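Local coordinates for aminotransferase AspB (Helicobacter pylori 26695, PDB 3EZS), which probably transfers amino groups between amino acids and keto acids with pyridoxal 5'-phosphate as cofactor, at residues F60-R74 with N266-D279. Numbering follows the deposited sequence. Where two conformers were deposited one is given.
Sequences FEESLRAAQRGFFKR and NAIQKASEAAWLDD
Arg-74 and Asp-279 form a two-pronged salt bridge: NE of Arg-74 lies 2.9 Å from Asp-279 OD2, and NH2 bonds to OD1. The fit is imperfect, because the guanidinium and carboxylate planes are well out of parallel and OD1 is met from above its plane. A truer alignment is found where NH2 of Arg-74 also donates to Trp-276 O at 2.9 Å, within the guanidinium plane and within the carbonyl plane. The Arg-74 chain bends at its third torsion, which helps NE and NH2 both face the end of helix 266-277. Arg-232 forms a second salt bridge to OD1 of Asp-279.

At the other end, Glu-61 N, at the N-cap of helix 62-76, donates almost straight (174°) to a lone pair of Gln-269 OE1, 2.8 Å away. A water joins Glu-61 OE2, Asn-266 OD1 and Gln-269 NE2, and that amide nitrogen also reaches Ser-264 O. Between these ends, Glu-273 OE1 accepts from Ser-63 OG above the carboxylate plane and from Lys-270 NZ on the syn side.

The packing centres on Trp-276, a knob among Leu-64, Ala-67, Gln-68 and Phe-71. CG of Gln-68 makes a CH-pi contact 3.7 Å from the centroid of the Trp-276 five-membered ring, 11° off its normal. CZ3 of Trp-276 lies over one face of Phe-71, the rings meeting obliquely. Leu-64 is the reciprocal knob, its CD1 3.8 Å from Ser-272 CB. Ser-240 OG, in the loop before strand 241-245, accepts the indole N-H, while Ser-87 and Gly-241 bind the Gln-68 amide and tie it to the seven-stranded mixed sheet, consistent with the large domain of a fold type I pyridoxal phosphate enzyme.

With axes 8.5 Å apart and only 18° from parallel, these sequence-distant helices keep apolar contact over about two turns, from Leu-64 to Phe-71; polar bonds at both ends probably fix their relative slide, and the buried indole and amide nitrogens are satisfied beyond the interface.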
loop_
_atom_site.group_PDB
_atom_site.type_symbol
_atom_site.label_atom_id
_atom_site.label_comp_id
_atom_site.label_asym_id
_atom_site.label_seq_id
_atom_site.Cartn_x
_atom_site.Cartn_y
_atom_site.Cartn_z
ATOM N N PHE A 60 3.477 10.530 5.301
ATOM C CA PHE A 60 4.902 10.615 4.975
ATOM C C PHE A 60 5.490 11.840 5.687
ATOM O O PHE A 60 4.764 12.692 6.174
ATOM C CB PHE A 60 5.163 10.680 3.462
ATOM C CG PHE A 60 4.770 9.433 2.713
ATOM C CD1 PHE A 60 3.456 9.186 2.393
ATOM C CD2 PHE A 60 5.731 8.528 2.298
ATOM C CE1 PHE A 60 3.093 8.059 1.692
ATOM C CE2 PHE A 60 5.373 7.386 1.599
ATOM C CZ PHE A 60 4.053 7.156 1.288
ATOM N N GLU A 61 6.809 11.915 5.735
ATOM C CA GLU A 61 7.493 12.987 6.430
ATOM C C GLU A 61 7.281 14.344 5.779
ATOM O O GLU A 61 7.238 14.453 4.560
ATOM C CB GLU A 61 8.997 12.673 6.516
ATOM C CG GLU A 61 9.324 11.487 7.423
ATOM C CD GLU A 61 8.843 11.728 8.847
ATOM O OE1 GLU A 61 9.322 12.697 9.470
ATOM O OE2 GLU A 61 7.989 10.957 9.345
ATOM N N GLU A 62 7.167 15.372 6.616
ATOM C CA GLU A 62 7.018 16.748 6.160
ATOM C C GLU A 62 8.110 17.163 5.197
ATOM O O GLU A 62 7.851 17.914 4.266
ATOM C CB GLU A 62 7.052 17.716 7.352
ATOM C CG GLU A 62 5.748 17.782 8.110
ATOM C CD GLU A 62 4.632 18.288 7.221
ATOM O OE1 GLU A 62 4.841 19.317 6.531
ATOM O OE2 GLU A 62 3.559 17.652 7.198
ATOM N N SER A 63 9.332 16.680 5.440
ATOM C CA SER A 63 10.466 17.021 4.603
ATOM C C SER A 63 10.287 16.467 3.193
ATOM O O SER A 63 10.651 17.106 2.242
ATOM C CB SER A 63 11.763 16.532 5.249
ATOM O OG SER A 63 11.742 15.133 5.479
ATOM N N LEU A 64 9.714 15.286 3.063
ATOM C CA LEU A 64 9.441 14.702 1.738
ATOM C C LEU A 64 8.356 15.499 0.992
ATOM O O LEU A 64 8.528 15.809 -0.175
ATOM C CB LEU A 64 9.049 13.223 1.865
ATOM C CG LEU A 64 8.645 12.505 0.572
ATOM C CD1 LEU A 64 9.777 12.523 -0.483
ATOM C CD2 LEU A 64 8.187 11.084 0.914
ATOM N N ARG A 65 7.267 15.849 1.679
ATOM C CA ARG A 65 6.185 16.633 1.057
ATOM C C ARG A 65 6.717 17.965 0.530
ATOM O O ARG A 65 6.400 18.366 -0.607
ATOM C CB ARG A 65 5.024 16.845 2.037
ATOM C CG ARG A 65 4.206 15.569 2.269
ATOM C CD ARG A 65 3.332 15.607 3.518
ATOM N NE ARG A 65 2.171 16.494 3.439
ATOM C CZ ARG A 65 2.131 17.759 3.853
ATOM N NH1 ARG A 65 3.201 18.352 4.372
ATOM N NH2 ARG A 65 1.002 18.449 3.739
ATOM N N ALA A 66 7.531 18.641 1.346
ATOM C CA ALA A 66 8.166 19.906 0.948
ATOM C C ALA A 66 9.081 19.721 -0.271
ATOM O O ALA A 66 9.062 20.541 -1.175
ATOM C CB ALA A 66 8.947 20.514 2.128
ATOM N N ALA A 67 9.875 18.648 -0.301
ATOM C CA ALA A 67 10.733 18.366 -1.467
ATOM C C ALA A 67 9.879 18.134 -2.711
ATOM O O ALA A 67 10.253 18.548 -3.817
ATOM C CB ALA A 67 11.632 17.155 -1.221
ATOM N N GLN A 68 8.736 17.467 -2.547
ATOM C CA GLN A 68 7.853 17.216 -3.684
ATOM C C GLN A 68 7.210 18.517 -4.183
ATOM O O GLN A 68 7.062 18.731 -5.396
ATOM C CB GLN A 68 6.814 16.157 -3.322
ATOM C CG GLN A 68 7.427 14.751 -3.144
ATOM C CD GLN A 68 6.404 13.694 -2.752
ATOM O OE1 GLN A 68 5.486 13.968 -1.980
ATOM N NE2 GLN A 68 6.577 12.473 -3.263
ATOM N N ARG A 69 6.817 19.382 -3.245
ATOM C CA ARG A 69 6.272 20.681 -3.612
ATOM C C ARG A 69 7.341 21.521 -4.329
ATOM O O ARG A 69 7.047 22.188 -5.320
ATOM C CB ARG A 69 5.723 21.430 -2.396
ATOM C CG ARG A 69 4.529 20.743 -1.755
ATOM C CD ARG A 69 3.716 21.683 -0.859
ATOM N NE ARG A 69 4.491 22.212 0.257
ATOM C CZ ARG A 69 4.732 21.568 1.397
ATOM N NH1 ARG A 69 4.262 20.345 1.609
ATOM N NH2 ARG A 69 5.459 22.152 2.334
ATOM N N GLY A 70 8.572 21.490 -3.829
ATOM C CA GLY A 70 9.676 22.234 -4.452
ATOM C C GLY A 70 9.872 21.809 -5.900
ATOM O O GLY A 70 10.048 22.648 -6.786
ATOM N N PHE A 71 9.824 20.497 -6.123
ATOM C CA PHE A 71 9.870 19.931 -7.474
ATOM C C PHE A 71 8.782 20.527 -8.377
ATOM O O PHE A 71 9.065 20.963 -9.502
ATOM C CB PHE A 71 9.737 18.395 -7.456
ATOM C CG PHE A 71 9.425 17.820 -8.809
ATOM C CD1 PHE A 71 10.396 17.790 -9.797
ATOM C CD2 PHE A 71 8.155 17.375 -9.111
ATOM C CE1 PHE A 71 10.107 17.328 -11.035
ATOM C CE2 PHE A 71 7.861 16.914 -10.351
ATOM C CZ PHE A 71 8.852 16.861 -11.315
ATOM N N PHE A 72 7.547 20.558 -7.884
ATOM C CA PHE A 72 6.418 21.065 -8.673
ATOM C C PHE A 72 6.607 22.548 -9.032
ATOM O O PHE A 72 6.287 22.967 -10.152
ATOM C CB PHE A 72 5.083 20.823 -7.972
ATOM C CG PHE A 72 3.931 20.699 -8.913
ATOM C CD1 PHE A 72 3.601 19.468 -9.449
ATOM C CD2 PHE A 72 3.209 21.803 -9.301
ATOM C CE1 PHE A 72 2.562 19.344 -10.326
ATOM C CE2 PHE A 72 2.170 21.678 -10.181
ATOM C CZ PHE A 72 1.847 20.453 -10.697
ATOM N N LYS A 73 7.156 23.317 -8.093
ATOM C CA LYS A 73 7.462 24.722 -8.320
ATOM C C LYS A 73 8.524 24.910 -9.394
ATOM O O LYS A 73 8.298 25.635 -10.343
ATOM C CB LYS A 73 7.910 25.399 -7.013
ATOM C CG LYS A 73 8.160 26.908 -7.132
ATOM C CD LYS A 73 8.565 27.539 -5.789
ATOM N N ARG A 74 9.672 24.261 -9.256
ATOM C CA ARG A 74 10.722 24.368 -10.254
ATOM C C ARG A 74 10.273 23.902 -11.624
ATOM O O ARG A 74 10.585 24.531 -12.634
ATOM C CB ARG A 74 11.926 23.520 -9.874
ATOM C CG ARG A 74 12.684 23.951 -8.611
ATOM C CD ARG A 74 14.037 23.224 -8.572
ATOM N NE ARG A 74 13.887 21.775 -8.693
ATOM C CZ ARG A 74 13.649 20.938 -7.680
ATOM N NH1 ARG A 74 13.491 21.370 -6.430
ATOM N NH2 ARG A 74 13.554 19.644 -7.921
ATOM N N ASN A 266 11.331 5.429 6.869
ATOM C CA ASN A 266 11.828 6.809 6.846
ATOM C C ASN A 266 13.131 6.929 6.046
ATOM O O ASN A 266 13.425 7.974 5.451
ATOM C CB ASN A 266 11.989 7.359 8.273
ATOM C CG ASN A 266 10.646 7.647 8.952
ATOM O OD1 ASN A 266 9.582 7.316 8.425
ATOM N ND2 ASN A 266 10.698 8.280 10.123
ATOM N N ALA A 267 13.906 5.852 6.029
ATOM C CA ALA A 267 15.146 5.799 5.277
ATOM C C ALA A 267 14.848 5.833 3.785
ATOM O O ALA A 267 15.588 6.467 3.018
ATOM C CB ALA A 267 15.919 4.559 5.651
ATOM N N ILE A 268 13.780 5.139 3.362
ATOM C CA ILE A 268 13.364 5.161 1.961
ATOM C C ILE A 268 12.877 6.563 1.581
ATOM O O ILE A 268 13.168 7.061 0.482
ATOM C CB ILE A 268 12.239 4.130 1.667
ATOM C CG1 ILE A 268 12.787 2.685 1.681
ATOM C CG2 ILE A 268 11.547 4.440 0.322
ATOM C CD1 ILE A 268 13.770 2.291 0.526
ATOM N N GLN A 269 12.141 7.191 2.497
ATOM C CA GLN A 269 11.644 8.547 2.304
ATOM C C GLN A 269 12.788 9.567 2.219
ATOM O O GLN A 269 12.673 10.535 1.474
ATOM C CB GLN A 269 10.708 8.938 3.427
ATOM C CG GLN A 269 9.481 8.019 3.629
ATOM C CD GLN A 269 8.479 8.617 4.587
ATOM O OE1 GLN A 269 8.231 9.821 4.535
ATOM N NE2 GLN A 269 7.882 7.787 5.457
ATOM N N LYS A 270 13.877 9.380 2.979
ATOM C CA LYS A 270 15.044 10.292 2.855
ATOM C C LYS A 270 15.668 10.198 1.473
ATOM O O LYS A 270 16.030 11.226 0.888
ATOM C CB LYS A 270 16.156 10.039 3.905
ATOM C CG LYS A 270 16.064 10.867 5.163
ATOM C CD LYS A 270 16.214 12.386 4.912
ATOM C CE LYS A 270 15.774 13.202 6.141
ATOM N NZ LYS A 270 15.345 14.598 5.785
ATOM N N ALA A 271 15.846 8.965 0.978
ATOM C CA ALA A 271 16.386 8.753 -0.377
ATOM C C ALA A 271 15.430 9.335 -1.448
ATOM O O ALA A 271 15.876 9.915 -2.458
ATOM C CB ALA A 271 16.677 7.261 -0.635
ATOM N N SER A 272 14.126 9.190 -1.224
ATOM C CA SER A 272 13.123 9.788 -2.122
ATOM C C SER A 272 13.264 11.293 -2.094
ATOM O O SER A 272 13.211 11.936 -3.130
ATOM C CB SER A 272 11.710 9.457 -1.677
ATOM O OG SER A 272 11.463 8.084 -1.833
ATOM N N GLU A 273 13.451 11.848 -0.903
ATOM C CA GLU A 273 13.604 13.299 -0.745
ATOM C C GLU A 273 14.840 13.814 -1.493
ATOM O O GLU A 273 14.779 14.847 -2.148
ATOM C CB GLU A 273 13.716 13.647 0.732
ATOM C CG GLU A 273 13.824 15.133 1.017
ATOM C CD GLU A 273 14.193 15.420 2.456
ATOM O OE1 GLU A 273 13.981 14.542 3.311
ATOM O OE2 GLU A 273 14.690 16.533 2.732
ATOM N N ALA A 274 15.958 13.097 -1.373
ATOM C CA ALA A 274 17.179 13.479 -2.068
ATOM C C ALA A 274 16.924 13.481 -3.580
ATOM O O ALA A 274 17.356 14.395 -4.271
ATOM C CB ALA A 274 18.341 12.543 -1.685
ATOM N N ALA A 275 16.187 12.485 -4.078
ATOM C CA ALA A 275 15.838 12.387 -5.507
ATOM C C ALA A 275 14.988 13.562 -5.971
ATOM O O ALA A 275 15.291 14.183 -6.991
ATOM C CB ALA A 275 15.115 11.036 -5.824
ATOM N N TRP A 276 13.946 13.896 -5.209
ATOM C CA TRP A 276 13.051 14.993 -5.609
ATOM C C TRP A 276 13.705 16.368 -5.559
ATOM O O TRP A 276 13.272 17.255 -6.266
ATOM C CB TRP A 276 11.759 15.021 -4.782
ATOM C CG TRP A 276 10.745 13.919 -5.071
ATOM C CD1 TRP A 276 10.409 12.885 -4.254
ATOM C CD2 TRP A 276 9.928 13.773 -6.254
ATOM N NE1 TRP A 276 9.437 12.107 -4.847
ATOM C CE2 TRP A 276 9.135 12.621 -6.076
ATOM C CE3 TRP A 276 9.812 14.490 -7.454
ATOM C CZ2 TRP A 276 8.205 12.183 -7.038
ATOM C CZ3 TRP A 276 8.893 14.036 -8.426
ATOM C CH2 TRP A 276 8.091 12.910 -8.189
ATOM N N LEU A 277 14.700 16.548 -4.692
ATOM C CA LEU A 277 15.413 17.810 -4.563
ATOM C C LEU A 277 16.378 18.109 -5.731
ATOM O O LEU A 277 16.737 19.263 -5.954
ATOM C CB LEU A 277 16.232 17.820 -3.268
ATOM C CG LEU A 277 15.576 17.928 -1.894
ATOM C CD1 LEU A 277 16.507 17.430 -0.759
ATOM C CD2 LEU A 277 15.106 19.371 -1.624
ATOM N N ASP A 278 16.800 17.071 -6.453
ATOM C CA ASP A 278 17.795 17.215 -7.517
ATOM C C ASP A 278 17.225 17.044 -8.919
ATOM O O ASP A 278 16.400 16.134 -9.162
ATOM C CB ASP A 278 18.875 16.160 -7.328
ATOM C CG ASP A 278 19.922 16.212 -8.407
ATOM O OD1 ASP A 278 20.653 17.214 -8.466
ATOM O OD2 ASP A 278 20.019 15.252 -9.188
ATOM N N ASP A 279 17.674 17.910 -9.833
ATOM C CA ASP A 279 17.258 17.872 -11.241
ATOM C C ASP A 279 18.320 17.321 -12.196
ATOM O O ASP A 279 17.998 16.889 -13.292
ATOM C CB ASP A 279 16.865 19.280 -11.709
ATOM C CG ASP A 279 15.581 19.790 -11.049
ATOM O OD1 ASP A 279 14.766 18.980 -10.577
ATOM O OD2 ASP A 279 15.393 21.007 -11.005
HETATM O O HOH W 1 7.118 8.662 8.116
HETATM O O HOH W 2 8.475 9.701 11.603
HETATM O O HOH W 3 12.669 18.892 1.905
#